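Local structure of D-alanyl-D-alanine carboxypeptidase (Streptococcus pneumoniae R6, 1XP4) at residues E53-N57 with G58-L62; N166-A170 with Y171-I175. The protein probably removes the C-terminal D-alanine from cell-wall peptide precursors, as a serine-type D-Ala-D-Ala carboxypeptidase of the S11 family that serves peptidoglycan synthesis. All coordinates share one frame; numbering follows the deposited sequence.

Contact 1: residues E53-N57 with G58-L62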
loop_
_atom_site.group_PDB
_atom_site.type_symbol
_atom_site.label_atom_id
_atom_site.label_comp_id
_atom_site.label_asym_id
_atom_site.label_seq_id
_atom_site.Cartn_x
_atom_site.Cartn_y
_atom_site.Cartn_z
ATOM N N GLU A 53 -7.365 -3.751 -11.091
ATOM C CA GLU A 53 -8.616 -4.477 -10.939
ATOM C C GLU A 53 -9.286 -4.676 -12.297
ATOM O O GLU A 53 -10.041 -5.625 -12.490
ATOM C CB GLU A 53 -9.558 -3.726 -10.005
ATOM C CG GLU A 53 -10.778 -4.532 -9.625
ATOM C CD GLU A 53 -11.576 -3.886 -8.511
ATOM O OE1 GLU A 53 -12.186 -2.823 -8.757
ATOM O OE2 GLU A 53 -11.583 -4.439 -7.387
ATOM N N ALA A 54 -9.016 -3.772 -13.236
ATOM C CA ALA A 54 -9.582 -3.882 -14.576
ATOM C C ALA A 54 -8.701 -4.826 -15.392
ATOM O O ALA A 54 -9.177 -5.511 -16.297
ATOM C CB ALA A 54 -9.653 -2.517 -15.232
ATOM N N LEU A 55 -7.408 -4.854 -15.082
ATOM C CA LEU A 55 -6.510 -5.765 -15.776
ATOM C C LEU A 55 -6.896 -7.174 -15.345
ATOM O O LEU A 55 -7.019 -8.078 -16.170
ATOM C CB LEU A 55 -5.059 -5.500 -15.391
ATOM C CG LEU A 55 -4.395 -4.283 -16.022
ATOM C CD1 LEU A 55 -3.056 -4.045 -15.360
ATOM C CD2 LEU A 55 -4.243 -4.506 -17.518
ATOM N N GLU A 56 -7.094 -7.344 -14.041
ATOM C CA GLU A 56 -7.481 -8.631 -13.495
ATOM C C GLU A 56 -8.810 -9.104 -14.068
ATOM O O GLU A 56 -8.932 -10.260 -14.462
ATOM C CB GLU A 56 -7.569 -8.546 -11.972
ATOM C CG GLU A 56 -8.114 -9.795 -11.299
ATOM C CD GLU A 56 -7.961 -9.762 -9.785
ATOM O OE1 GLU A 56 -8.390 -8.774 -9.149
ATOM O OE2 GLU A 56 -7.417 -10.735 -9.229
ATOM N N ASN A 57 -9.804 -8.216 -14.117
ATOM C CA ASN A 57 -11.118 -8.581 -14.646
ATOM C C ASN A 57 -11.038 -8.897 -16.125
ATOM O O ASN A 57 -11.891 -9.604 -16.652
ATOM C CB ASN A 57 -12.153 -7.463 -14.447
ATOM C CG ASN A 57 -12.558 -7.284 -12.993
ATOM O OD1 ASN A 57 -12.269 -8.132 -12.145
ATOM N ND2 ASN A 57 -13.241 -6.177 -12.699
ATOM N N GLY A 58 -10.025 -8.359 -16.798
ATOM C CA GLY A 58 -9.871 -8.617 -18.216
ATOM C C GLY A 58 -10.416 -7.577 -19.188
ATOM O O GLY A 58 -10.210 -7.714 -20.399
ATOM N N SER A 59 -11.103 -6.550 -18.686
ATOM C CA SER A 59 -11.660 -5.511 -19.547
ATOM C C SER A 59 -10.577 -4.720 -20.291
ATOM O O SER A 59 -10.842 -4.124 -21.332
ATOM C CB SER A 59 -12.566 -4.571 -18.737
ATOM O OG SER A 59 -11.944 -4.107 -17.553
ATOM N N ILE A 60 -9.361 -4.704 -19.750
ATOM C CA ILE A 60 -8.241 -4.043 -20.410
ATOM C C ILE A 60 -7.035 -4.947 -20.228
ATOM O O ILE A 60 -7.058 -5.853 -19.400
ATOM C CB ILE A 60 -7.887 -2.655 -19.813
ATOM C CG1 ILE A 60 -7.610 -2.775 -18.313
ATOM C CG2 ILE A 60 -8.981 -1.671 -20.112
ATOM C CD1 ILE A 60 -7.074 -1.513 -17.684
ATOM N N THR A 61 -5.990 -4.703 -21.010
ATOM C CA THR A 61 -4.777 -5.493 -20.922
ATOM C C THR A 61 -3.609 -4.530 -20.954
ATOM O O THR A 61 -3.762 -3.375 -21.352
ATOM C CB THR A 61 -4.644 -6.457 -22.108
ATOM O OG1 THR A 61 -4.445 -5.708 -23.314
ATOM C CG2 THR A 61 -5.896 -7.316 -22.244
ATOM N N LEU A 62 -2.440 -5.003 -20.547
ATOM C CA LEU A 62 -1.251 -4.165 -20.521
ATOM C C LEU A 62 -0.898 -3.524 -21.861
ATOM O O LEU A 62 -0.376 -2.412 -21.891
ATOM C CB LEU A 62 -0.058 -4.967 -19.995
ATOM C CG LEU A 62 -0.179 -5.300 -18.497
ATOM C CD1 LEU A 62 0.902 -6.255 -18.061
ATOM C CD2 LEU A 62 -0.102 -4.017 -17.685
HETATM O O HOH W 1 -6.060 -8.203 -18.819
HETATM O O HOH W 2 -13.374 -4.373 -14.961
#

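Contact 2: residues N166-A170 with Y171-I175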
loop_
_atom_site.group_PDB
_atom_site.type_symbol
_atom_site.label_atom_id
_atom_site.label_comp_id
_atom_site.label_asym_id
_atom_site.label_seq_id
_atom_site.Cartn_x
_atom_site.Cartn_y
_atom_site.Cartn_z
ATOM N N ASN A 166 -8.101 16.452 -3.090
ATOM C CA ASN A 166 -8.476 15.177 -2.485
ATOM C C ASN A 166 -7.934 15.167 -1.066
ATOM O O ASN A 166 -6.883 15.757 -0.804
ATOM C CB ASN A 166 -7.882 13.991 -3.251
ATOM C CG ASN A 166 -8.356 13.920 -4.682
ATOM O OD1 ASN A 166 -9.433 14.411 -5.021
ATOM N ND2 ASN A 166 -7.559 13.289 -5.530
ATOM N N LYS A 167 -8.641 14.503 -0.155
ATOM C CA LYS A 167 -8.193 14.430 1.232
ATOM C C LYS A 167 -8.307 13.030 1.836
ATOM O O LYS A 167 -9.351 12.384 1.739
ATOM C CB LYS A 167 -8.989 15.410 2.091
ATOM C CG LYS A 167 -8.935 16.839 1.610
ATOM C CD LYS A 167 -8.373 17.759 2.681
ATOM C CE LYS A 167 -9.278 17.834 3.900
ATOM N NZ LYS A 167 -10.287 18.918 3.810
ATOM N N LEU A 168 -7.224 12.573 2.456
ATOM C CA LEU A 168 -7.184 11.275 3.120
ATOM C C LEU A 168 -6.272 11.395 4.325
ATOM O O LEU A 168 -5.337 12.198 4.320
ATOM C CB LEU A 168 -6.631 10.184 2.201
ATOM C CG LEU A 168 -7.623 9.412 1.329
ATOM C CD1 LEU A 168 -7.776 10.071 -0.025
ATOM C CD2 LEU A 168 -7.112 7.997 1.146
ATOM N N SER A 169 -6.536 10.610 5.363
ATOM C CA SER A 169 -5.682 10.654 6.542
ATOM C C SER A 169 -4.495 9.721 6.285
ATOM O O SER A 169 -4.561 8.873 5.392
ATOM C CB SER A 169 -6.460 10.210 7.787
ATOM O OG SER A 169 -6.724 8.818 7.778
ATOM N N ALA A 170 -3.409 9.882 7.038
ATOM C CA ALA A 170 -2.249 9.020 6.843
ATOM C C ALA A 170 -2.702 7.581 7.088
ATOM O O ALA A 170 -2.261 6.647 6.409
ATOM C CB ALA A 170 -1.130 9.406 7.804
ATOM N N TYR A 171 -3.598 7.419 8.059
ATOM C CA TYR A 171 -4.167 6.116 8.406
ATOM C C TYR A 171 -4.848 5.560 7.155
ATOM O O TYR A 171 -4.592 4.423 6.741
ATOM C CB TYR A 171 -5.209 6.291 9.512
ATOM C CG TYR A 171 -5.878 5.024 9.992
ATOM C CD1 TYR A 171 -5.309 4.254 11.006
ATOM C CD2 TYR A 171 -7.112 4.619 9.471
ATOM C CE1 TYR A 171 -5.952 3.117 11.499
ATOM C CE2 TYR A 171 -7.759 3.486 9.955
ATOM C CZ TYR A 171 -7.174 2.742 10.971
ATOM O OH TYR A 171 -7.812 1.631 11.477
ATOM N N ASP A 172 -5.721 6.374 6.563
ATOM C CA ASP A 172 -6.426 5.988 5.354
ATOM C C ASP A 172 -5.439 5.599 4.256
ATOM O O ASP A 172 -5.605 4.566 3.600
ATOM C CB ASP A 172 -7.306 7.134 4.857
ATOM C CG ASP A 172 -8.492 7.389 5.759
ATOM O OD1 ASP A 172 -9.044 6.409 6.299
ATOM O OD2 ASP A 172 -8.889 8.564 5.913
ATOM N N VAL A 173 -4.411 6.423 4.060
ATOM C CA VAL A 173 -3.408 6.145 3.036
ATOM C C VAL A 173 -2.739 4.798 3.278
ATOM O O VAL A 173 -2.546 4.022 2.341
ATOM C CB VAL A 173 -2.337 7.240 2.992
ATOM C CG1 VAL A 173 -1.328 6.931 1.920
ATOM C CG2 VAL A 173 -2.986 8.581 2.702
ATOM N N ALA A 174 -2.391 4.525 4.533
ATOM C CA ALA A 174 -1.760 3.264 4.896
ATOM C C ALA A 174 -2.628 2.114 4.397
ATOM O O ALA A 174 -2.141 1.174 3.768
ATOM C CB ALA A 174 -1.602 3.176 6.404
ATOM N N ILE A 175 -3.921 2.191 4.686
ATOM C CA ILE A 175 -4.853 1.160 4.258
ATOM C C ILE A 175 -4.756 0.994 2.734
ATOM O O ILE A 175 -4.546 -0.109 2.233
ATOM C CB ILE A 175 -6.297 1.525 4.704
ATOM C CG1 ILE A 175 -6.400 1.377 6.234
ATOM C CG2 ILE A 175 -7.319 0.656 3.974
ATOM C CD1 ILE A 175 -7.744 1.810 6.867
#

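Contact 1: residues E53-N57 with G58-L62
The carbonyl oxygen Leu55 O is gripped by two groups: a water donates to it at 2.8 Å, and Gly58 N reaches it in a weak, bent hydrogen bond of 3.1 Å. This is a helix C-terminus closed by glycine: Gly58 takes a positive phi of 97°, a conformation that a residue without CB adopts easily, and the chain turns back beside helix 44-57. Its N-H is shared, with a second weak bond of 3.0 Å to Ala54 O. The water on Leu55 O donates its other proton to Ile60 O at 2.6 Å, tying the last turn to the returning loop. A second water accepts from Asn57 ND2 and pairs with Ser59 OG; such small polar groups suit this solvent-exposed turn.

Beneath the turn the contact is apolar. Ile60 places CG1 between its backbone N and carbonyl carbon (chi1 56°), which lays CG1 and CD1 against Ala54 CB, CD1 at 3.7 Å. Ala54 is small enough to let them in, and Ile116 of helix 106-117 touches both residues. Leu55 and Leu62 cross at about a right angle; the fork of Leu55 puts CD2 3.5 Å from Thr61 C and CD1 3.8 Å from Leu62 CD2.

Contact 2: residues N166-A170 with Y171-I175
Ser169 and Asp172 hold each other in a capping box at the start of helix 170-183. In this reciprocal pair Asp172 N donates to Ser169 OG at 2.9 Å, a nearly straight bond (164°), while Ser169 N donates to Asp172 OD2 at 3.2 Å. The carboxylate is met on its anti side, with the donor 22° out of its plane. Serine suits the N-cap because its hydroxyl sits one bond beyond CB, and here OG lies between the backbone N and the carbonyl carbon (chi1 72°), turned toward the first turn of the helix. Aspartate suits the third helical position: its short side chain folds back onto the N-H of the cap. Asp138 OD1 lies close to the same OD2 and may raise the pKa of Asp172, an effect that the helix N-terminus and the cap N-H probably offset.

Ordinary helical bonds begin at once. Val173 N donates to Ser169 O at 2.8 Å, and Ala174 N to Ala170 O at the same distance of 2.8 Å.

The apolar contacts span the cap, from Leu168 just before it to Asp172 and Val173 after it. Leu168 CB meets Val173 CG2 at 4.0 Å in a hydrophobic staple, whose branched side chains probably shield the polar bonds between them; Leu168 CD2 lies 3.8 Å from Asp172 CB.

Around this buried joint, Leu168 pairs through its backbone with Val37, in the small sheet of strands 37-38 and 167-168. The Tyr171 side chain, whose end leads away from the cap, touches Ile18, Gln359 and Ile362. Small Ala170 and beta-branched Val173 both touch Val249 of strand 244-253; Ala170 and Ala174 also meet Ile18 of strand 17-21, so the helix is seated on the five-stranded sheet.

Overall arrangement
From the N terminus, helix 44-57 follows closely on the predicted nucleophile Ser41, begins at the predicted proton acceptor Lys44, and ends at contact 1, where the chain turns back toward strand 65-67. Contact 2 comes about a hundred residues later and marks a beginning: strand 167-168 gives way to helix 170-183. The contacts are local and in series, neither nesting nor crossing, with centres about 26 Å apart and nearest atoms about 13 Å apart. Contact 1 joins a helix end to its outgoing loop at the edge of the helical region, away from the annotated sites; contact 2 joins the short sheet of strands 37-38 and 167-168 to the helix packed on the main sheet, with Val173 about 8 Å, side chain to side chain, from Lys224, the predicted substrate-binding lysine.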